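Local coordinates for protein lysozyme C (Equus asinus, PDB 5XUW) that hydrolyses the beta-1,4 linkages between N-acetylmuramic acid and N-acetylglucosamine in bacterial cell-wall peptidoglycan and carries one bound calcium ion, at residues W28-M31 against A32-S36; G104-W108 against K109-K113; C76-M79 against C80-L84. All blocks are in the same frame, centred on the assembly; numbering follows the deposited sequence.

Contact 1: W28-M31 against A32-S36; sequences WVCM and AEYES
The Tyr34 ring meets Cys30, one helical turn earlier, along its rim: the carbonyl oxygen of Cys30 sits at the edge near the ring plane, 3.3 Å from Tyr34 CD2, and Cys30 SG lies 3.7 Å from Tyr34 CE2. Seen from the ring centroid the sulfur is 72° off the normal, an oblique sulfur-aromatic contact rather than one over a face. On one face Glu33 CG leans in toward the rim, and the ring also stacks with His114. Cys30 SG reaches the tyrosine because it stands anti to its own backbone N (chi1 -166°), from where it also forms the disulfide to Cys115. One residue along, Met31 and Glu35 meet obliquely, SD of Met31 3.9 Å from CG of Glu35. The helix backbone supplies i to i+4 bonds, among them Glu35 N to Met31 O at 2.9 Å. Glu35, a predicted active-site residue and the catalytic acid in C-type lysozymes, thus lies near the end of helix 25-36. Its chain folds at chi2 (-68°), and OE2 is bonded to the backbone N of Ala110; that bond probably orients the carboxyl group, while the Met31 sulfur and carbonyl only flank CG.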
# COMPACT_ATOMS: atom_id res chain seq x y z
N TRP A 28 -0.68 -8.42 1.67
CA TRP A 28 -1.18 -7.07 1.36
C TRP A 28 -1.55 -6.27 2.61
O TRP A 28 -1.22 -5.08 2.73
CB TRP A 28 -2.41 -7.19 0.45
CG TRP A 28 -2.06 -7.52 -0.96
CD1 TRP A 28 -2.26 -8.70 -1.62
CD2 TRP A 28 -1.42 -6.64 -1.88
NE1 TRP A 28 -1.79 -8.60 -2.91
CE2 TRP A 28 -1.27 -7.35 -3.09
CE3 TRP A 28 -0.98 -5.32 -1.81
CZ2 TRP A 28 -0.70 -6.76 -4.23
CZ3 TRP A 28 -0.41 -4.75 -2.92
CH2 TRP A 28 -0.28 -5.46 -4.12
N VAL A 29 -2.25 -6.92 3.54
CA VAL A 29 -2.64 -6.27 4.79
C VAL A 29 -1.40 -5.96 5.63
O VAL A 29 -1.28 -4.88 6.21
CB VAL A 29 -3.68 -7.10 5.58
CG1 VAL A 29 -4.01 -6.45 6.92
CG2 VAL A 29 -4.96 -7.26 4.78
N CYS A 30 -0.46 -6.90 5.66
CA CYS A 30 0.80 -6.71 6.38
C CYS A 30 1.57 -5.50 5.86
O CYS A 30 2.06 -4.67 6.63
CB CYS A 30 1.66 -7.98 6.34
SG CYS A 30 3.03 -7.99 7.51
N MET A 31 1.66 -5.37 4.53
CA MET A 31 2.36 -4.22 3.95
C MET A 31 1.70 -2.93 4.45
O MET A 31 2.39 -2.01 4.87
CB MET A 31 2.36 -4.30 2.42
CG MET A 31 2.95 -3.10 1.69
SD MET A 31 1.75 -1.82 1.29
CE MET A 31 0.83 -2.63 -0.02
N ALA A 32 0.37 -2.88 4.47
CA ALA A 32 -0.31 -1.68 4.95
C ALA A 32 -0.03 -1.39 6.43
O ALA A 32 0.19 -0.24 6.80
CB ALA A 32 -1.80 -1.77 4.69
N GLU A 33 -0.00 -2.44 7.26
CA GLU A 33 0.25 -2.23 8.69
C GLU A 33 1.60 -1.58 8.91
O GLU A 33 1.72 -0.62 9.67
CB GLU A 33 0.19 -3.53 9.51
CG GLU A 33 0.24 -3.25 11.01
CD GLU A 33 0.02 -4.45 11.91
OE1 GLU A 33 -0.29 -5.56 11.44
OE2 GLU A 33 0.17 -4.26 13.14
N TYR A 34 2.63 -2.10 8.25
CA TYR A 34 3.98 -1.62 8.51
C TYR A 34 4.36 -0.36 7.72
O TYR A 34 5.22 0.38 8.16
CB TYR A 34 4.98 -2.78 8.39
CG TYR A 34 4.74 -3.77 9.51
CD1 TYR A 34 5.28 -3.55 10.79
CD2 TYR A 34 3.91 -4.87 9.34
CE1 TYR A 34 5.02 -4.42 11.84
CE2 TYR A 34 3.64 -5.73 10.39
CZ TYR A 34 4.21 -5.50 11.64
OH TYR A 34 3.94 -6.35 12.68
N GLU A 35 3.69 -0.10 6.60
CA GLU A 35 3.92 1.13 5.84
C GLU A 35 3.26 2.34 6.48
O GLU A 35 3.88 3.40 6.58
CB GLU A 35 3.45 0.97 4.38
CG GLU A 35 4.36 0.10 3.52
CD GLU A 35 5.73 0.70 3.25
OE1 GLU A 35 5.91 1.93 3.43
OE2 GLU A 35 6.64 -0.06 2.87
N SER A 36 2.01 2.19 6.91
CA SER A 36 1.19 3.32 7.35
C SER A 36 0.48 3.17 8.71
O SER A 36 -0.27 4.07 9.10
CB SER A 36 0.11 3.56 6.29
OG SER A 36 -0.81 2.48 6.27

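Contact 2: G104-W108 against K109-K113; sequences GMSAW and KAWVK
Met105 lies across one face of the Trp111 indole, the two side chains crossing at about a right angle. Its CB stands 3.7 Å from the centroid of the Trp111 six-membered ring and only 5° off the normal, a CH-pi contact, while SD sits over the five-membered ring at 4.1 Å from its centroid, a Met-aromatic contact. The chain then bends at chi3 (77°), which brings the methyl CE back over the pyrrole side, 3.5 Å from Trp111 CD1. The Met105 carbonyl oxygen comes over the same face as its CB, near CE3. At the edge of the indole, Ser106 OG lies in the ring plane, 3.5 Å from Trp111 CZ3. Val112 CG2 closes the turn against Ser106, 3.8 Å from its CB.

The backbone sets this up. Trp108 occupies the N-cap position of helix 109-114, and its carbonyl accepts the in-plane bond from Val112 N at 3.1 Å. Before it, a short 3-10 turn is held by Trp108 N to Met105 O, which places Met105 and Ser106 beside the first helical turn. Further out, Trp111 NE1 is tied to Asn27 OD1 and Trp108 NE1 to Phe57 O, and Met31 packs against Met105 and both tryptophans. Trp108 also packs on Glu35, a predicted active-site residue, so the turn borders the probable active site.

Chemically, the turn pairs a polarisable thioether with an electron-rich ring face and sets the Ser106 hydroxyl oxygen at the edge near CZ3. Each indole N-H is bonded outside the turn, which probably limits the rotation of both tryptophans and joins the start of helix 109-114 to helix 25-36 and the beta domain.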
# COMPACT_ATOMS: atom_id res chain seq x y z
N GLY A 104 8.12 -6.50 -7.46
CA GLY A 104 6.93 -7.02 -6.79
C GLY A 104 6.68 -6.23 -5.51
O GLY A 104 6.87 -5.01 -5.48
N MET A 105 6.30 -6.93 -4.44
CA MET A 105 6.00 -6.26 -3.17
C MET A 105 7.24 -5.70 -2.49
O MET A 105 7.11 -4.86 -1.59
CB MET A 105 5.21 -7.16 -2.21
CG MET A 105 3.72 -7.23 -2.49
SD MET A 105 2.76 -7.80 -1.06
CE MET A 105 2.77 -6.32 -0.10
N SER A 106 8.44 -6.11 -2.92
CA SER A 106 9.67 -5.53 -2.37
C SER A 106 9.85 -4.04 -2.70
O SER A 106 10.77 -3.42 -2.18
CB SER A 106 10.91 -6.33 -2.79
OG SER A 106 10.87 -7.61 -2.19
N ALA A 107 9.00 -3.48 -3.56
CA ALA A 107 8.87 -2.02 -3.68
C ALA A 107 8.61 -1.33 -2.34
O ALA A 107 9.04 -0.18 -2.14
CB ALA A 107 7.76 -1.67 -4.67
N TRP A 108 7.91 -2.02 -1.44
CA TRP A 108 7.55 -1.46 -0.14
C TRP A 108 8.58 -1.89 0.90
O TRP A 108 8.64 -3.05 1.29
CB TRP A 108 6.14 -1.90 0.24
CG TRP A 108 5.04 -1.21 -0.54
CD1 TRP A 108 4.55 0.05 -0.33
CD2 TRP A 108 4.29 -1.75 -1.65
NE1 TRP A 108 3.54 0.32 -1.22
CE2 TRP A 108 3.36 -0.76 -2.05
CE3 TRP A 108 4.32 -2.96 -2.34
CZ2 TRP A 108 2.46 -0.96 -3.11
CZ3 TRP A 108 3.44 -3.16 -3.38
CH2 TRP A 108 2.51 -2.16 -3.76
N LYS A 109 9.41 -0.95 1.32
CA LYS A 109 10.52 -1.27 2.23
C LYS A 109 10.05 -1.78 3.59
O LYS A 109 10.71 -2.64 4.19
CB LYS A 109 11.43 -0.06 2.40
CG LYS A 109 12.11 0.37 1.10
CD LYS A 109 13.41 1.11 1.38
CE LYS A 109 13.90 1.89 0.17
NZ LYS A 109 15.13 2.67 0.49
N ALA A 110 8.92 -1.28 4.09
CA ALA A 110 8.41 -1.75 5.38
C ALA A 110 7.88 -3.20 5.27
O ALA A 110 8.02 -3.97 6.22
CB ALA A 110 7.35 -0.81 5.93
N TRP A 111 7.31 -3.56 4.12
CA TRP A 111 6.94 -4.95 3.86
C TRP A 111 8.19 -5.84 3.86
O TRP A 111 8.21 -6.91 4.48
CB TRP A 111 6.16 -5.08 2.54
CG TRP A 111 5.81 -6.50 2.23
CD1 TRP A 111 4.75 -7.22 2.69
CD2 TRP A 111 6.56 -7.38 1.40
NE1 TRP A 111 4.80 -8.52 2.21
CE2 TRP A 111 5.90 -8.63 1.40
CE3 TRP A 111 7.73 -7.24 0.65
CZ2 TRP A 111 6.37 -9.73 0.68
CZ3 TRP A 111 8.20 -8.33 -0.06
CH2 TRP A 111 7.51 -9.55 -0.05
N VAL A 112 9.24 -5.39 3.18
CA VAL A 112 10.49 -6.15 3.17
C VAL A 112 11.01 -6.38 4.60
O VAL A 112 11.39 -7.50 4.95
CB VAL A 112 11.59 -5.45 2.34
CG1 VAL A 112 12.93 -6.15 2.51
CG2 VAL A 112 11.19 -5.38 0.87
N LYS A 113 11.01 -5.32 5.40
CA LYS A 113 11.61 -5.37 6.74
C LYS A 113 10.81 -6.23 7.72
O LYS A 113 11.41 -6.94 8.53
CB LYS A 113 11.77 -3.96 7.30
CG LYS A 113 12.41 -3.89 8.68
CD LYS A 113 12.74 -2.46 9.07
CE LYS A 113 13.56 -2.43 10.36
NZ LYS A 113 13.72 -1.04 10.88

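Contact 3: C76-M79 against C80-L84. With CA (calcium ion), chain C.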
# COMPACT_ATOMS: atom_id res chain seq x y z
N CYS A 76 0.49 5.98 -11.99
CA CYS A 76 -0.91 5.73 -11.61
C CYS A 76 -1.89 6.81 -12.07
O CYS A 76 -3.08 6.69 -11.82
CB CYS A 76 -1.02 5.54 -10.09
SG CYS A 76 -0.07 4.12 -9.51
N ASN A 77 -1.39 7.86 -12.73
CA ASN A 77 -2.23 8.90 -13.32
C ASN A 77 -3.16 9.51 -12.28
O ASN A 77 -4.39 9.54 -12.44
CB ASN A 77 -3.02 8.31 -14.51
CG ASN A 77 -3.74 9.37 -15.32
OD1 ASN A 77 -3.35 10.54 -15.34
ND2 ASN A 77 -4.80 8.96 -16.01
N ILE A 78 -2.57 9.99 -11.19
CA ILE A 78 -3.36 10.43 -10.05
C ILE A 78 -2.65 11.48 -9.21
O ILE A 78 -1.42 11.42 -9.02
CB ILE A 78 -3.79 9.20 -9.21
CG1 ILE A 78 -4.94 9.55 -8.27
CG2 ILE A 78 -2.61 8.59 -8.46
CD1 ILE A 78 -5.54 8.34 -7.61
N MET A 79 -3.42 12.44 -8.71
CA MET A 79 -2.93 13.43 -7.77
C MET A 79 -2.66 12.76 -6.43
O MET A 79 -3.48 11.96 -5.97
CB MET A 79 -3.97 14.56 -7.57
CG MET A 79 -3.40 15.94 -7.73
SD MET A 79 -2.91 16.23 -9.44
CE MET A 79 -2.08 17.80 -9.28
N CYS A 80 -1.53 13.08 -5.81
CA CYS A 80 -1.15 12.42 -4.56
C CYS A 80 -2.15 12.66 -3.42
O CYS A 80 -2.32 11.80 -2.56
CB CYS A 80 0.25 12.84 -4.10
SG CYS A 80 1.62 12.36 -5.19
N SER A 81 -2.83 13.81 -3.45
CA SER A 81 -3.88 14.12 -2.46
C SER A 81 -5.02 13.11 -2.41
O SER A 81 -5.63 12.92 -1.35
CB SER A 81 -4.44 15.53 -2.70
OG SER A 81 -4.94 15.65 -4.03
N LYS A 82 -5.30 12.45 -3.53
CA LYS A 82 -6.34 11.43 -3.60
C LYS A 82 -5.95 10.12 -2.92
O LYS A 82 -6.76 9.20 -2.81
CB LYS A 82 -6.72 11.17 -5.05
CG LYS A 82 -7.23 12.43 -5.75
CD LYS A 82 -7.22 12.29 -7.26
CE LYS A 82 -8.39 11.47 -7.75
NZ LYS A 82 -9.66 12.25 -7.72
N LEU A 83 -4.70 10.03 -2.46
CA LEU A 83 -4.24 8.92 -1.65
C LEU A 83 -4.26 9.26 -0.15
O LEU A 83 -3.69 8.52 0.65
CB LEU A 83 -2.82 8.53 -2.09
CG LEU A 83 -2.67 8.27 -3.59
CD1 LEU A 83 -1.20 8.08 -3.96
CD2 LEU A 83 -3.50 7.07 -4.02
N LEU A 84 -4.90 10.37 0.22
CA LEU A 84 -5.01 10.77 1.62
C LEU A 84 -6.45 10.83 2.11
O LEU A 84 -6.68 11.16 3.27
CB LEU A 84 -4.31 12.12 1.83
CG LEU A 84 -2.80 12.17 1.59
CD1 LEU A 84 -2.31 13.59 1.76
CD2 LEU A 84 -2.05 11.23 2.53
CA CA C . -7.95 7.39 -2.00
O HOH W 1 -6.98 7.27 0.20
O HOH W 2 -9.86 8.13 -3.19
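Ile78 and Lys82 come together through their torsions: CG1 of Ile78 extends anti to the backbone N (chi1 -163°), and the lysine chain, after leaving beside its own N, bends at chi3 (78°) and again at chi4. The two chains cross at a slant, with Ile78 CG1 3.7 Å from Lys82 CD, so that the aliphatic part of the lysine lies against the isoleucine branch. Ile78 CD1 goes on to meet Leu83 CD2 at 4.3 Å, a looser touch, and also approaches Lys82 CB. Beside this apolar strip, Met79 CB lies 3.8 Å from Ser81 OG.

A single backbone bond across the turn accompanies these contacts, Lys82 N to Met79 O at 3.1 Å. Its donor stands well above the carbonyl plane, with a C=O...N angle of 126°, consistent with an i to i+3 bond leading into the 3-10 turn of 80-82. The bonds Leu83 N to Cys80 O and Leu84 N to Ser81 O repeat the i to i+3 pattern and carry the turn onward. The disulfides Cys76-Cys94 and Cys80-Cys65 fasten this part of the chain to helix 89-100 and to an earlier part of the same loop, at Cys65.

Lys82 has two different roles. While its side chain lies across Ile78, its carbonyl oxygen binds the calcium ion at 2.3 Å. Two waters, the backbone oxygen of Asn87 and the carboxylates of Asp85, Asp90 and Asp91 bring the ligands to seven, the calcium loop of alpha-lactalbumin and the calcium-binding lysozymes. The positive ion would polarise the Lys82 carbonyl, and the three acidic ligands probably offset its charge. The turn thus gives one of two backbone oxygens in a site completed by three carboxylates and two waters.

Overall arrangement
From the N terminus the chain first reaches contact 1, in helix 25-36, then runs through the three-stranded sheet to contact 3, in the long loop ahead of helix 89-100, and returns through that helix to contact 2 at the start of helix 109-114. Each closes only a local turn, so the three follow in series without nesting or crossing. Contacts 1 and 2 touch, bringing helix 25-36 against the turn 104-108 and the start of helix 109-114 beside the predicted active site. Contact 3 stands apart, its centre about 18 Å from that of contact 1, on the calcium side of the fold.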